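Local structure of aryl acylamidase (4YJ6) at residues R151-L156 / L170-I175; V296-E299 / H303-F306; G310-Q315 / R378-D383. The protein is an amidase signature hydrolase that probably cleaves the amide bond of N-acylated arylamines. All blocks are in the same frame, centred on the assembly; numbering follows the deposited sequence.

Contact 1. Residues R151-L156 / L170-I175; sequences RNPFNL and LVADGI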
ATOM      1  N   ARG A 151      -2.865  13.435   6.513  1.00 16.32           N
ATOM      2  CA  ARG A 151      -4.230  13.883   6.215  1.00 16.05           C
ATOM      3  C   ARG A 151      -4.659  13.651   4.771  1.00 18.04           C
ATOM      4  O   ARG A 151      -3.837  13.577   3.858  1.00 15.63           O
ATOM      5  CB  ARG A 151      -4.351  15.375   6.589  1.00 18.59           C
ATOM      6  CG  ARG A 151      -3.936  15.631   8.036  1.00 18.86           C
ATOM      7  CD  ARG A 151      -4.181  17.104   8.471  1.00 21.08           C
ATOM      8  NE  ARG A 151      -3.716  17.310   9.844  1.00 23.69           N
ATOM      9  CZ  ARG A 151      -2.473  17.636  10.201  1.00 27.42           C
ATOM     10  NH1 ARG A 151      -1.528  17.824   9.292  1.00 26.13           N
ATOM     11  NH2 ARG A 151      -2.165  17.783  11.490  1.00 29.25           N
ATOM     12  N   ASN A 152      -5.968  13.537   4.579  1.00 15.12           N
ATOM     13  CA  ASN A 152      -6.541  13.168   3.309  1.00 16.70           C
ATOM     14  C   ASN A 152      -6.655  14.371   2.374  1.00 18.08           C
ATOM     15  O   ASN A 152      -7.335  15.345   2.743  1.00 16.46           O
ATOM     16  CB  ASN A 152      -7.952  12.594   3.562  1.00 16.42           C
ATOM     17  CG  ASN A 152      -8.431  11.760   2.422  1.00 14.85           C
ATOM     18  OD1 ASN A 152      -8.388  12.202   1.272  1.00 15.20           O
ATOM     19  ND2 ASN A 152      -8.831  10.510   2.708  1.00 14.70           N
ATOM     20  N   PRO A 153      -6.018  14.324   1.174  1.00 15.38           N
ATOM     21  CA  PRO A 153      -6.132  15.465   0.252  1.00 15.54           C
ATOM     22  C   PRO A 153      -7.567  15.780  -0.133  1.00 18.24           C
ATOM     23  O   PRO A 153      -7.827  16.873  -0.619  1.00 18.62           O
ATOM     24  CB  PRO A 153      -5.344  15.013  -0.996  1.00 17.01           C
ATOM     25  CG  PRO A 153      -4.364  13.973  -0.449  1.00 16.63           C
ATOM     26  CD  PRO A 153      -5.155  13.258   0.615  1.00 15.72           C
ATOM     27  N   PHE A 154      -8.486  14.832   0.037  1.00 14.62           N
ATOM     28  CA  PHE A 154      -9.895  15.119  -0.298  1.00 16.51           C
ATOM     29  C   PHE A 154     -10.610  15.918   0.796  1.00 19.17           C
ATOM     30  O   PHE A 154     -11.667  16.507   0.550  1.00 20.91           O
ATOM     31  CB  PHE A 154     -10.643  13.816  -0.605  1.00 15.91           C
ATOM     32  CG  PHE A 154     -10.426  13.351  -1.993  1.00 15.24           C
ATOM     33  CD1 PHE A 154     -11.362  13.579  -2.981  1.00 15.09           C
ATOM     34  CD2 PHE A 154      -9.227  12.745  -2.329  1.00 16.39           C
ATOM     35  CE1 PHE A 154     -11.122  13.195  -4.276  1.00 17.33           C
ATOM     36  CE2 PHE A 154      -8.966  12.368  -3.608  1.00 14.55           C
ATOM     37  CZ  PHE A 154      -9.893  12.585  -4.594  1.00 16.09           C
ATOM     38  N   ASN A 155     -10.064  15.894   2.002  1.00 16.74           N
ATOM     39  CA  ASN A 155     -10.571  16.682   3.122  1.00 20.50           C
ATOM     40  C   ASN A 155      -9.607  16.500   4.285  1.00 19.03           C
ATOM     41  O   ASN A 155      -9.539  15.443   4.909  1.00 17.58           O
ATOM     42  CB  ASN A 155     -12.003  16.248   3.507  1.00 18.27           C
ATOM     43  CG  ASN A 155     -12.581  17.103   4.622  1.00 21.22           C
ATOM     44  OD1 ASN A 155     -11.842  17.675   5.417  1.00 22.68           O
ATOM     45  ND2 ASN A 155     -13.908  17.193   4.677  1.00 23.12           N
ATOM     46  N   LEU A 156      -8.807  17.530   4.569  1.00 18.99           N
ATOM     47  CA  LEU A 156      -7.743  17.387   5.565  1.00 18.59           C
ATOM     48  C   LEU A 156      -8.226  17.110   6.994  1.00 18.21           C
ATOM     49  O   LEU A 156      -7.436  16.787   7.844  1.00 19.16           O
ATOM     50  CB  LEU A 156      -6.785  18.610   5.542  1.00 20.21           C
ATOM     51  CG  LEU A 156      -5.736  18.602   4.417  1.00 23.13           C
ATOM     52  CD1 LEU A 156      -6.400  18.546   3.055  1.00 24.74           C
ATOM     53  CD2 LEU A 156      -4.900  19.857   4.532  1.00 26.26           C
ATOM     54  N   LEU A 170       0.534  11.716  -1.032  1.00 12.92           N
ATOM     55  CA  LEU A 170       1.319  12.406  -2.052  1.00 12.69           C
ATOM     56  C   LEU A 170       0.815  12.123  -3.457  1.00 15.40           C
ATOM     57  O   LEU A 170       0.735  13.036  -4.283  1.00 14.12           O
ATOM     58  CB  LEU A 170       2.814  12.033  -1.960  1.00 11.29           C
ATOM     59  CG  LEU A 170       3.509  12.522  -0.693  1.00 14.16           C
ATOM     60  CD1 LEU A 170       5.011  12.092  -0.732  1.00 14.36           C
ATOM     61  CD2 LEU A 170       3.416  14.043  -0.572  1.00 16.52           C
ATOM     62  N   VAL A 171       0.470  10.863  -3.744  1.00 10.97           N
ATOM     63  CA  VAL A 171      -0.010  10.510  -5.066  1.00 12.39           C
ATOM     64  C   VAL A 171      -1.391  11.133  -5.321  1.00 13.38           C
ATOM     65  O   VAL A 171      -1.637  11.631  -6.412  1.00 12.63           O
ATOM     66  CB  VAL A 171      -0.053   8.964  -5.234  1.00 10.92           C
ATOM     67  CG1 VAL A 171      -0.724   8.546  -6.574  1.00 11.92           C
ATOM     68  CG2 VAL A 171       1.415   8.437  -5.133  1.00 13.04           C
ATOM     69  N   ALA A 172      -2.266  11.098  -4.316  1.00 10.91           N
ATOM     70  CA  ALA A 172      -3.614  11.631  -4.481  1.00 13.20           C
ATOM     71  C   ALA A 172      -3.612  13.146  -4.647  1.00 14.74           C
ATOM     72  O   ALA A 172      -4.550  13.701  -5.252  1.00 14.75           O
ATOM     73  CB  ALA A 172      -4.512  11.224  -3.299  1.00 12.48           C
ATOM     74  N   ASP A 173      -2.564  13.789  -4.152  1.00 15.07           N
ATOM     75  CA  ASP A 173      -2.463  15.257  -4.218  1.00 15.90           C
ATOM     76  C   ASP A 173      -1.651  15.676  -5.439  1.00 15.70           C
ATOM     77  O   ASP A 173      -1.391  16.870  -5.632  1.00 17.31           O
ATOM     78  CB  ASP A 173      -1.844  15.811  -2.931  1.00 14.93           C
ATOM     79  CG  ASP A 173      -2.201  17.285  -2.683  1.00 19.76           C
ATOM     80  OD1 ASP A 173      -3.362  17.649  -2.907  1.00 19.05           O
ATOM     81  OD2 ASP A 173      -1.316  18.064  -2.267  1.00 17.13           O
ATOM     82  N   GLY A 174      -1.251  14.713  -6.275  1.00 12.78           N
ATOM     83  CA  GLY A 174      -0.613  15.035  -7.538  1.00 12.73           C
ATOM     84  C   GLY A 174       0.903  15.283  -7.448  1.00 14.85           C
ATOM     85  O   GLY A 174       1.517  15.655  -8.448  1.00 13.73           O
ATOM     86  N   ILE A 175       1.491  15.047  -6.272  1.00 13.91           N
ATOM     87  CA  ILE A 175       2.847  15.527  -5.981  1.00 14.18           C
ATOM     88  C   ILE A 175       3.908  14.628  -6.606  1.00 15.77           C
ATOM     89  O   ILE A 175       4.912  15.125  -7.092  1.00 14.53           O
ATOM     90  CB  ILE A 175       3.055  15.670  -4.479  1.00 12.66           C
ATOM     91  CG1 ILE A 175       2.156  16.806  -3.954  1.00 13.86           C
ATOM     92  CG2 ILE A 175       4.549  16.026  -4.118  1.00 13.69           C
ATOM     93  CD1 ILE A 175       2.012  16.838  -2.459  1.00 14.44           C
TER
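A buried carboxylate lies against a proline ring here: Asp173 OD1 comes to 3.8 Å from Pro153 CB, while the CB of the aspartate packs 4.0 Å from Pro153 CG. With chi1 at -157°, CG of Asp173 is anti to the backbone N, and the side chain runs obliquely past the CB-CG edge of the proline ring. The charge is paid for by other partners, since OD2 forms salt bridges with Arg41 and Arg493; the proline, with no polar side-chain group, gives hydrocarbon contact to Asp173 CB and to one carboxylate oxygen, OD1. Pro153 CG also touches the methyl CB of Ala172 at 4.0 Å, where a small residue lets the ring lie close to the last turn of helix 165-172.

Each backbone is shaped by its own local motif. Asn152 OD1 accepts the N-H of Phe154 at 2.9 Å, an Asx turn, and Pro153, with its fixed phi, occupies the second position of the turn from Asn152 to Asn155. Across the contact, Gly174 takes positive phi easily, allowing Ile175 N to reach Leu170 O at 2.9 Å. The arrangement is thus a type I turn led by an Asx turn, laid against a helix C-terminus closed by a Schellman motif.

Contact 2. Residues V296-E299 / H303-F306; sequences VFTE and HVEF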
ATOM      1  N   VAL A 296     -20.299  -2.337 -14.017  1.00 17.09           N
ATOM      2  CA  VAL A 296     -19.476  -1.807 -15.105  1.00 17.93           C
ATOM      3  C   VAL A 296     -18.920  -2.972 -15.907  1.00 17.32           C
ATOM      4  O   VAL A 296     -18.841  -2.918 -17.135  1.00 16.71           O
ATOM      5  CB  VAL A 296     -18.359  -0.897 -14.571  1.00 16.75           C
ATOM      6  CG1 VAL A 296     -17.351  -0.507 -15.717  1.00 17.84           C
ATOM      7  CG2 VAL A 296     -18.972   0.350 -13.907  1.00 18.82           C
ATOM      8  N   PHE A 297     -18.566  -4.056 -15.217  1.00 14.73           N
ATOM      9  CA  PHE A 297     -17.968  -5.191 -15.904  1.00 16.25           C
ATOM     10  C   PHE A 297     -18.965  -5.956 -16.779  1.00 17.89           C
ATOM     11  O   PHE A 297     -18.584  -6.499 -17.804  1.00 17.59           O
ATOM     12  CB  PHE A 297     -17.354  -6.137 -14.894  1.00 18.99           C
ATOM     13  CG  PHE A 297     -16.134  -5.560 -14.226  1.00 14.28           C
ATOM     14  CD1 PHE A 297     -14.962  -5.392 -14.936  1.00 17.39           C
ATOM     15  CD2 PHE A 297     -16.164  -5.174 -12.900  1.00 14.37           C
ATOM     16  CE1 PHE A 297     -13.815  -4.836 -14.306  1.00 15.30           C
ATOM     17  CE2 PHE A 297     -15.020  -4.626 -12.282  1.00 16.26           C
ATOM     18  CZ  PHE A 297     -13.861  -4.471 -12.994  1.00 15.16           C
ATOM     19  N   THR A 298     -20.231  -5.969 -16.376  1.00 19.60           N
ATOM     20  CA  THR A 298     -21.223  -6.688 -17.175  1.00 19.04           C
ATOM     21  C   THR A 298     -21.386  -5.975 -18.521  1.00 23.50           C
ATOM     22  O   THR A 298     -21.646  -6.617 -19.529  1.00 26.08           O
ATOM     23  CB  THR A 298     -22.595  -6.783 -16.480  1.00 22.54           C
ATOM     24  OG1 THR A 298     -23.182  -5.485 -16.432  1.00 31.87           O
ATOM     25  CG2 THR A 298     -22.496  -7.344 -15.098  1.00 19.64           C
ATOM     26  N   GLU A 299     -21.222  -4.657 -18.550  1.00 25.29           N
ATOM     27  CA  GLU A 299     -21.297  -3.916 -19.820  1.00 25.49           C
ATOM     28  C   GLU A 299     -20.099  -4.140 -20.712  1.00 30.12           C
ATOM     29  O   GLU A 299     -20.165  -3.893 -21.922  1.00 32.07           O
ATOM     30  CB  GLU A 299     -21.441  -2.424 -19.559  1.00 28.45           C
ATOM     31  CG  GLU A 299     -22.749  -2.068 -18.950  1.00 31.65           C
ATOM     32  CD  GLU A 299     -23.918  -2.572 -19.783  1.00 37.45           C
ATOM     33  OE1 GLU A 299     -23.934  -2.277 -21.005  1.00 39.29           O
ATOM     34  OE2 GLU A 299     -24.807  -3.277 -19.222  1.00 38.74           O
ATOM     35  N   HIS A 303     -19.238 -11.744 -17.076  1.00 18.67           N
ATOM     36  CA  HIS A 303     -20.420 -12.258 -16.380  1.00 21.79           C
ATOM     37  C   HIS A 303     -20.169 -12.129 -14.898  1.00 20.36           C
ATOM     38  O   HIS A 303     -19.179 -12.648 -14.407  1.00 23.70           O
ATOM     39  CB  HIS A 303     -20.647 -13.715 -16.764  1.00 24.60           C
ATOM     40  CG  HIS A 303     -20.575 -13.946 -18.243  1.00 29.51           C
ATOM     41  ND1 HIS A 303     -19.430 -14.395 -18.876  1.00 32.68           N
ATOM     42  CD2 HIS A 303     -21.484 -13.723 -19.222  1.00 31.50           C
ATOM     43  CE1 HIS A 303     -19.649 -14.466 -20.179  1.00 31.59           C
ATOM     44  NE2 HIS A 303     -20.888 -14.067 -20.414  1.00 35.60           N
ATOM     45  N   VAL A 304     -21.030 -11.398 -14.204  1.00 13.54           N
ATOM     46  CA  VAL A 304     -20.812 -11.138 -12.782  1.00 13.30           C
ATOM     47  C   VAL A 304     -21.946 -11.789 -12.001  1.00 17.59           C
ATOM     48  O   VAL A 304     -23.122 -11.653 -12.389  1.00 15.38           O
ATOM     49  CB  VAL A 304     -20.808  -9.627 -12.474  1.00 14.01           C
ATOM     50  CG1 VAL A 304     -20.583  -9.371 -10.985  1.00 15.89           C
ATOM     51  CG2 VAL A 304     -19.728  -8.880 -13.316  1.00 16.32           C
ATOM     52  N   GLU A 305     -21.615 -12.474 -10.912  1.00 13.56           N
ATOM     53  CA  GLU A 305     -22.666 -12.986 -10.013  1.00 14.35           C
ATOM     54  C   GLU A 305     -22.187 -12.973  -8.569  1.00 15.39           C
ATOM     55  O   GLU A 305     -20.971 -13.048  -8.301  1.00 13.76           O
ATOM     56  CB  GLU A 305     -23.109 -14.394 -10.427  1.00 18.52           C
ATOM     57  CG  GLU A 305     -22.091 -15.449 -10.143  1.00 22.40           C
ATOM     58  CD  GLU A 305     -22.404 -16.818 -10.795  1.00 25.99           C
ATOM     59  OE1 GLU A 305     -22.520 -16.910 -12.040  1.00 34.84           O
ATOM     60  OE2 GLU A 305     -22.467 -17.810 -10.062  1.00 22.80           O
ATOM     61  N   PHE A 306     -23.116 -12.838  -7.631  1.00 13.35           N
ATOM     62  CA  PHE A 306     -22.777 -12.932  -6.213  1.00 11.56           C
ATOM     63  C   PHE A 306     -22.262 -14.311  -5.832  1.00 12.39           C
ATOM     64  O   PHE A 306     -22.731 -15.326  -6.346  1.00 15.30           O
ATOM     65  CB  PHE A 306     -23.988 -12.556  -5.327  1.00 12.26           C
ATOM     66  CG  PHE A 306     -24.298 -11.098  -5.323  1.00 13.74           C
ATOM     67  CD1 PHE A 306     -23.608 -10.234  -4.473  1.00 15.43           C
ATOM     68  CD2 PHE A 306     -25.263 -10.566  -6.162  1.00 15.41           C
ATOM     69  CE1 PHE A 306     -23.884  -8.874  -4.469  1.00 17.39           C
ATOM     70  CE2 PHE A 306     -25.542  -9.187  -6.158  1.00 16.22           C
ATOM     71  CZ  PHE A 306     -24.850  -8.346  -5.316  1.00 14.34           C
TER
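Val304 meets the end of helix 284-299 chiefly through one methyl, CG2, which lies 3.6 Å from Thr298 CG2 and 4.0 Å from Phe297 CB. The contact belongs to a beta-alpha-beta unit: strand 270-273, helix 284-299 and then strand 303-306, which runs parallel to the first strand and forms an outer edge of the large mixed sheet. No hydrogen bond joins the helix end to the strand, so the join is purely apolar.

The torsions choose the methyls that meet. In Val304, chi1 of 180° puts CG1 anti to the backbone N and leaves CG2 anti to the carbonyl carbon, directed at the helix. The side chains of Thr298 and Val304 cross at about a right angle, and Thr298 CG2 also comes to 3.9 Å from Val304 CB. A branched valine suits an extended strand and offers a compact apolar group to the helix.

In the next shell, Ile271 and Leu273 of the neighbouring strand lie beside Val304. Phe297 gives this contact only its CB; its ring turns away into the core, against Val266, Ile271, Met458 and Ile460, a large apolar group well placed under the helix. The strand is held in the sheet by backbone bonds from His303 and Glu305 to strand 270-273.

Threonine suits the partly exposed helix end because its two branches do different work: CG2 packs on the valine methyl, while OG1 hydrogen-bonds back to the carbonyl oxygen of Arg295.

Contact 3. Residues G310-Q315 / R378-D383; sequences GIPYSQ and RTTVFD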
ATOM      1  N   GLY A 310     -18.087 -18.671   2.130  1.00 13.47           N
ATOM      2  CA  GLY A 310     -18.277 -19.676   3.152  1.00 13.41           C
ATOM      3  C   GLY A 310     -17.231 -19.698   4.271  1.00 15.60           C
ATOM      4  O   GLY A 310     -16.935 -20.760   4.831  1.00 14.31           O
ATOM      5  N   ILE A 311     -16.695 -18.533   4.616  1.00 13.70           N
ATOM      6  CA  ILE A 311     -15.707 -18.441   5.699  1.00 13.86           C
ATOM      7  C   ILE A 311     -16.395 -18.807   7.037  1.00 16.42           C
ATOM      8  O   ILE A 311     -17.390 -18.193   7.395  1.00 14.55           O
ATOM      9  CB  ILE A 311     -15.170 -17.004   5.782  1.00 14.96           C
ATOM     10  CG1 ILE A 311     -14.304 -16.683   4.535  1.00 13.96           C
ATOM     11  CG2 ILE A 311     -14.356 -16.832   7.058  1.00 14.49           C
ATOM     12  CD1 ILE A 311     -13.982 -15.175   4.404  1.00 14.15           C
ATOM     13  N   PRO A 312     -15.892 -19.824   7.753  1.00 15.42           N
ATOM     14  CA  PRO A 312     -16.607 -20.291   8.959  1.00 16.17           C
ATOM     15  C   PRO A 312     -16.157 -19.637  10.258  1.00 19.93           C
ATOM     16  O   PRO A 312     -16.700 -19.924  11.337  1.00 19.89           O
ATOM     17  CB  PRO A 312     -16.291 -21.778   8.987  1.00 18.93           C
ATOM     18  CG  PRO A 312     -14.872 -21.821   8.435  1.00 17.38           C
ATOM     19  CD  PRO A 312     -14.861 -20.787   7.323  1.00 15.80           C
ATOM     20  N   TYR A 313     -15.190 -18.742  10.152  1.00 15.81           N
ATOM     21  CA  TYR A 313     -14.720 -17.968  11.295  1.00 14.94           C
ATOM     22  C   TYR A 313     -15.443 -16.626  11.336  1.00 16.17           C
ATOM     23  O   TYR A 313     -15.854 -16.114  10.309  1.00 18.80           O
ATOM     24  CB  TYR A 313     -13.196 -17.721  11.160  1.00 15.72           C
ATOM     25  CG  TYR A 313     -12.381 -18.979  11.410  1.00 15.94           C
ATOM     26  CD1 TYR A 313     -11.990 -19.828  10.356  1.00 17.50           C
ATOM     27  CD2 TYR A 313     -11.977 -19.307  12.705  1.00 19.64           C
ATOM     28  CE1 TYR A 313     -11.229 -20.994  10.609  1.00 15.40           C
ATOM     29  CE2 TYR A 313     -11.200 -20.456  12.966  1.00 20.32           C
ATOM     30  CZ  TYR A 313     -10.833 -21.288  11.912  1.00 19.57           C
ATOM     31  OH  TYR A 313     -10.088 -22.428  12.215  1.00 18.69           O
ATOM     32  N   SER A 314     -15.585 -16.038  12.522  1.00 14.86           N
ATOM     33  CA  SER A 314     -16.105 -14.684  12.611  1.00 17.45           C
ATOM     34  C   SER A 314     -15.017 -13.681  12.229  1.00 15.34           C
ATOM     35  O   SER A 314     -13.823 -13.973  12.295  1.00 13.00           O
ATOM     36  CB  SER A 314     -16.563 -14.357  14.037  1.00 15.91           C
ATOM     37  OG  SER A 314     -15.438 -14.271  14.883  1.00 14.79           O
ATOM     38  N   GLN A 315     -15.431 -12.485  11.851  1.00 14.30           N
ATOM     39  CA  GLN A 315     -14.434 -11.451  11.555  1.00 13.45           C
ATOM     40  C   GLN A 315     -13.549 -11.074  12.766  1.00 12.20           C
ATOM     41  O   GLN A 315     -12.372 -10.779  12.592  1.00 12.35           O
ATOM     42  CB  GLN A 315     -15.094 -10.241  10.915  1.00 12.66           C
ATOM     43  CG  GLN A 315     -16.215  -9.600  11.750  1.00 15.15           C
ATOM     44  CD  GLN A 315     -15.701  -8.464  12.622  1.00 15.76           C
ATOM     45  OE1 GLN A 315     -14.521  -8.176  12.640  1.00 15.03           O
ATOM     46  NE2 GLN A 315     -16.606  -7.801  13.336  1.00 15.99           N
ATOM     47  N   ARG A 378      -5.845 -19.475   9.001  1.00 11.12           N
ATOM     48  CA  ARG A 378      -5.288 -18.951   7.774  1.00  9.70           C
ATOM     49  C   ARG A 378      -5.502 -19.926   6.614  1.00 10.42           C
ATOM     50  O   ARG A 378      -5.863 -19.519   5.508  1.00 10.24           O
ATOM     51  CB  ARG A 378      -3.773 -18.680   7.980  1.00 13.20           C
ATOM     52  CG  ARG A 378      -3.121 -18.021   6.776  1.00 12.57           C
ATOM     53  CD  ARG A 378      -1.646 -17.828   7.037  1.00 14.30           C
ATOM     54  NE  ARG A 378      -1.002 -17.144   5.915  1.00 11.69           N
ATOM     55  CZ  ARG A 378       0.284 -16.851   5.896  1.00 16.48           C
ATOM     56  NH1 ARG A 378       1.023 -17.130   6.961  1.00 14.83           N
ATOM     57  NH2 ARG A 378       0.811 -16.238   4.840  1.00 14.32           N
ATOM     58  N   THR A 379      -5.276 -21.205   6.880  1.00 10.73           N
ATOM     59  CA  THR A 379      -5.451 -22.246   5.861  1.00 11.07           C
ATOM     60  C   THR A 379      -6.900 -22.248   5.374  1.00 12.10           C
ATOM     61  O   THR A 379      -7.181 -22.313   4.196  1.00 10.68           O
ATOM     62  CB  THR A 379      -5.123 -23.641   6.436  1.00 14.78           C
ATOM     63  OG1 THR A 379      -3.745 -23.693   6.844  1.00 11.45           O
ATOM     64  CG2 THR A 379      -5.407 -24.732   5.381  1.00 13.37           C
ATOM     65  N   THR A 380      -7.825 -22.138   6.316  1.00 11.09           N
ATOM     66  CA  THR A 380      -9.248 -22.147   6.000  1.00 11.66           C
ATOM     67  C   THR A 380      -9.609 -20.975   5.084  1.00 11.14           C
ATOM     68  O   THR A 380     -10.351 -21.130   4.098  1.00 13.03           O
ATOM     69  CB  THR A 380     -10.072 -22.108   7.293  1.00 13.46           C
ATOM     70  OG1 THR A 380      -9.724 -23.260   8.084  1.00 15.28           O
ATOM     71  CG2 THR A 380     -11.583 -22.192   6.966  1.00 13.19           C
ATOM     72  N   VAL A 381      -9.083 -19.793   5.410  1.00 11.24           N
ATOM     73  CA  VAL A 381      -9.346 -18.631   4.568  1.00 12.59           C
ATOM     74  C   VAL A 381      -8.753 -18.791   3.180  1.00 11.25           C
ATOM     75  O   VAL A 381      -9.401 -18.475   2.194  1.00 11.94           O
ATOM     76  CB  VAL A 381      -8.826 -17.359   5.226  1.00 12.02           C
ATOM     77  CG1 VAL A 381      -8.858 -16.139   4.236  1.00 12.13           C
ATOM     78  CG2 VAL A 381      -9.672 -17.132   6.491  1.00 13.59           C
ATOM     79  N   PHE A 382      -7.501 -19.250   3.123  1.00 10.53           N
ATOM     80  CA  PHE A 382      -6.848 -19.587   1.869  1.00 11.93           C
ATOM     81  C   PHE A 382      -7.729 -20.529   1.055  1.00 11.01           C
ATOM     82  O   PHE A 382      -7.948 -20.283  -0.125  1.00 11.21           O
ATOM     83  CB  PHE A 382      -5.488 -20.194   2.244  1.00 11.01           C
ATOM     84  CG  PHE A 382      -4.729 -20.863   1.125  1.00 11.18           C
ATOM     85  CD1 PHE A 382      -4.139 -20.129   0.106  1.00 11.32           C
ATOM     86  CD2 PHE A 382      -4.476 -22.234   1.187  1.00 10.83           C
ATOM     87  CE1 PHE A 382      -3.341 -20.778  -0.881  1.00 10.91           C
ATOM     88  CE2 PHE A 382      -3.668 -22.886   0.220  1.00 12.35           C
ATOM     89  CZ  PHE A 382      -3.097 -22.146  -0.816  1.00 11.93           C
ATOM     90  N   ASP A 383      -8.269 -21.578   1.680  1.00 10.18           N
ATOM     91  CA  ASP A 383      -9.029 -22.556   0.905  1.00 12.59           C
ATOM     92  C   ASP A 383     -10.386 -21.962   0.488  1.00 12.64           C
ATOM     93  O   ASP A 383     -10.921 -22.321  -0.562  1.00 12.66           O
ATOM     94  CB  ASP A 383      -9.226 -23.852   1.708  1.00 12.75           C
ATOM     95  CG  ASP A 383      -8.067 -24.820   1.544  1.00 16.44           C
ATOM     96  OD1 ASP A 383      -7.314 -24.683   0.562  1.00 15.50           O
ATOM     97  OD2 ASP A 383      -7.917 -25.696   2.402  1.00 15.28           O
TER
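Thr380, on helix 368-389, touches two successive residues of the loop before helix 315-339: CB and OG1 face the tyrosine, CG2 the proline. CB, the branch point, lies 3.7 Å from Tyr313 CE1, close to the plane of the ring and at its edge. From there one branch, OG1, stays beside the same edge, also 3.7 Å from Tyr313 CE1 and in the plane of the ring. Its hydrogen bond goes to the carbonyl oxygen of Leu376, one turn earlier in the helix, a common way for a helical threonine to satisfy its hydroxyl. This fits a chi1 of -59°, which holds OG1 beside the backbone N and sends the other branch, CG2, anti to it. CG2 then runs out to the proline, lying 3.6 Å from both Pro312 CG and Pro312 CD. The same methyl is 4.2 Å from Tyr313 CD1, so it sits where the proline ring and the tyrosine edge converge.

The residue types fit these places. Pro312 offers a rigid hydrocarbon surface at the exposed border of the contact. Tyr313 crosses the threonine at about a right angle, and its large ring reaches on to Leu376 and Leu377 of the same helix and to Met318 of helix 315-339. Val381, buried on helix 368-389, packs on Met318, Leu435 and Phe438.

Just beyond the tyrosine the loop ends at Ser314, whose side chain caps a backbone N at the start of the next helix, while Ser314 N bonds to Gln317 OE1. The arrangement is that of a loop leading into a serine N-cap, resting on the side of a second helix at the protein surface.

From the N terminus, contact 1 comes first: 151-156 leads through 13 residues to 170-175, and the loop closes by bringing the turn after strand 151-152 against the C-terminal end of helix 165-172. Contact 2 is far more local, with three residues turning helix 284-299 back to edge strand 303-306. The chain then passes almost directly into contact 3, which closes only after 62 mostly helical residues, on helix 368-389; that helix leads on to strand 394-398 of the same large sheet. The three follow in series, with none nested or crossed. The centres of contacts 1 and 3 lie about 35 Å apart, on opposite sides of the chain's centre.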